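Local coordinates for protein putative alpha-N-acetylgalactosaminidase (Bacillus halodurans C-125, PDB 3CC1) that probably hydrolyses terminal alpha-linked N-acetylgalactosamine residues from glycoconjugates, as a putative alpha-N-acetylgalactosaminidase of the alpha-galactosidase type, at residues A[318-321]-A[322-325]. Numbering follows the deposited sequence.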
ATOM      1  N   GLY A 318     -30.137  -5.284  -7.502  1.00 21.98           N
ATOM      2  CA  GLY A 318     -29.759  -6.162  -8.597  1.00 22.59           C
ATOM      3  C   GLY A 318     -30.334  -7.562  -8.573  1.00 23.29           C
ATOM      4  O   GLY A 318     -30.128  -8.362  -9.506  1.00 24.44           O
ATOM      5  N   GLY A 319     -31.079  -7.852  -7.520  1.00 23.55           N
ATOM      6  CA  GLY A 319     -31.808  -9.103  -7.398  1.00 22.51           C
ATOM      7  C   GLY A 319     -33.140  -9.121  -8.134  1.00 22.71           C
ATOM      8  O   GLY A 319     -33.662  -8.093  -8.585  1.00 22.04           O
ATOM      9  N   GLU A 320     -33.645 -10.336  -8.287  1.00 22.20           N
ATOM     10  CA  GLU A 320     -34.987 -10.588  -8.764  1.00 22.38           C
ATOM     11  C   GLU A 320     -35.927 -10.303  -7.598  1.00 21.41           C
ATOM     12  O   GLU A 320     -36.118 -11.145  -6.727  1.00 20.59           O
ATOM     13  CB  GLU A 320     -35.138 -12.034  -9.260  1.00 22.16           C
ATOM     14  CG  GLU A 320     -36.597 -12.494  -9.546  1.00 23.07           C
ATOM     15  CD  GLU A 320     -37.415 -11.506 -10.397  1.00 24.06           C
ATOM     16  OE1 GLU A 320     -37.153 -11.373 -11.617  1.00 22.05           O
ATOM     17  OE2 GLU A 320     -38.346 -10.893  -9.828  1.00 20.71           O
ATOM     18  N   LEU A 321     -36.517  -9.116  -7.646  1.00 20.82           N
ATOM     19  CA  LEU A 321     -37.347  -8.596  -6.556  1.00 21.96           C
ATOM     20  C   LEU A 321     -38.461  -9.546  -6.126  1.00 22.10           C
ATOM     21  O   LEU A 321     -38.811  -9.614  -4.924  1.00 22.74           O
ATOM     22  CB  LEU A 321     -37.947  -7.232  -6.930  1.00 22.22           C
ATOM     23  CG  LEU A 321     -37.009  -6.018  -6.882  1.00 22.05           C
ATOM     24  CD1 LEU A 321     -37.662  -4.839  -7.588  1.00 23.01           C
ATOM     25  CD2 LEU A 321     -36.620  -5.657  -5.445  1.00 21.01           C
ATOM     26  N   ARG A 322     -39.029 -10.264  -7.095  1.00 23.02           N
ATOM     27  CA  ARG A 322     -40.202 -11.079  -6.847  1.00 22.82           C
ATOM     28  C   ARG A 322     -39.870 -12.225  -5.919  1.00 24.14           C
ATOM     29  O   ARG A 322     -40.759 -12.784  -5.281  1.00 23.51           O
ATOM     30  CB  ARG A 322     -40.840 -11.619  -8.134  1.00 23.44           C
ATOM     31  CG  ARG A 322     -41.701 -10.605  -8.855  1.00 22.20           C
ATOM     32  CD  ARG A 322     -42.014 -11.036 -10.258  1.00 23.26           C
ATOM     33  NE  ARG A 322     -40.811 -11.184 -11.079  1.00 21.91           N
ATOM     34  CZ  ARG A 322     -40.800 -11.758 -12.275  1.00 22.63           C
ATOM     35  NH1 ARG A 322     -41.920 -12.156 -12.828  1.00 23.34           N
ATOM     36  NH2 ARG A 322     -39.680 -11.874 -12.967  1.00 25.36           N
ATOM     37  N   ASP A 323     -38.586 -12.540  -5.807  1.00 24.32           N
ATOM     38  CA  ASP A 323     -38.160 -13.644  -4.947  1.00 25.05           C
ATOM     39  C   ASP A 323     -37.673 -13.181  -3.577  1.00 24.89           C
ATOM     40  O   ASP A 323     -37.095 -13.957  -2.826  1.00 25.99           O
ATOM     41  CB  ASP A 323     -37.057 -14.444  -5.626  1.00 24.93           C
ATOM     42  CG  ASP A 323     -37.557 -15.195  -6.829  1.00 25.68           C
ATOM     43  OD1 ASP A 323     -38.764 -15.468  -6.862  1.00 25.08           O
ATOM     44  OD2 ASP A 323     -36.752 -15.506  -7.725  1.00 25.88           O
ATOM     45  N   ASN A 324     -37.882 -11.912  -3.257  1.00 24.77           N
ATOM     46  CA  ASN A 324     -37.419 -11.358  -1.979  1.00 24.07           C
ATOM     47  C   ASN A 324     -37.997 -12.137  -0.787  1.00 24.09           C
ATOM     48  O   ASN A 324     -39.112 -12.646  -0.846  1.00 24.26           O
ATOM     49  CB  ASN A 324     -37.860  -9.906  -1.793  1.00 24.24           C
ATOM     50  CG  ASN A 324     -36.950  -8.910  -2.472  1.00 24.04           C
ATOM     51  OD1 ASN A 324     -35.881  -9.266  -2.989  1.00 23.91           O
ATOM     52  ND2 ASN A 324     -37.356  -7.635  -2.436  1.00 19.84           N
ATOM     53  N   ASP A 325     -37.241 -12.208   0.292  1.00 23.00           N
ATOM     54  CA  ASP A 325     -37.804 -12.647   1.577  1.00 23.64           C
ATOM     55  C   ASP A 325     -38.062 -11.436   2.433  1.00 23.07           C
ATOM     56  O   ASP A 325     -37.812 -10.310   2.017  1.00 22.07           O
ATOM     57  CB  ASP A 325     -36.892 -13.626   2.320  1.00 23.97           C
ATOM     58  CG  ASP A 325     -35.453 -13.119   2.486  1.00 25.15           C
ATOM     59  OD1 ASP A 325     -35.121 -11.966   2.102  1.00 27.65           O
ATOM     60  OD2 ASP A 325     -34.651 -13.894   3.032  1.00 23.55           O
TER
HETATM   61  O   HOH W   1     -34.541 -11.160  -4.524  1.00 25.18           O
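Glu320 and Arg322 meet at the start of the short 3-10 turn that leads from strand 315-317, in the parallel sheet of the TIM-barrel domain, to helix 326-332. Arg322 grips the carboxylate side-on. Its NE lies 2.8 Å from Glu320 OE2, and its NH2 2.9 Å from Glu320 OE1. Both oxygens sit at the guanidinium edge, close to its plane. The two flat groups are turned 61° apart, and the nitrogens come in from above the carboxylate plane. Glu320 OE2 also accepts the backbone N of Arg322 at 2.9 Å, through its anti lone pair. The glutamate chain folds back this way because it bends at chi2 (48°). Tyr22 and Asn34 bond to Glu320 OE1, and Glu29 pairs with Arg322 NH1.

The turn is closed by Asp323 N to Glu320 O and by Asn324 N to Leu321 O, each 3.0 Å. A water bridges Glu320 O (2.7 Å) and Asn324 OD1 (2.8 Å). Leu321 CD2 packs against Asn324 ND2 at 3.7 Å, and ND2 bonds to Tyr37 OH. Asp323 turns its carboxylate to His279. Replacing Glu320 by an alanine removes the carboxylate: the Tyr22 hydroxyl and Asn34 amide would probably lose this acceptor, and Arg322 its two-point grip, leaving it held mainly through NH1 by Glu29. With five hydrogen bonds on its two oxygens, the buried Glu320 carboxylate is probably held as an anion, tying the turn to helices 19-22 and 28-41.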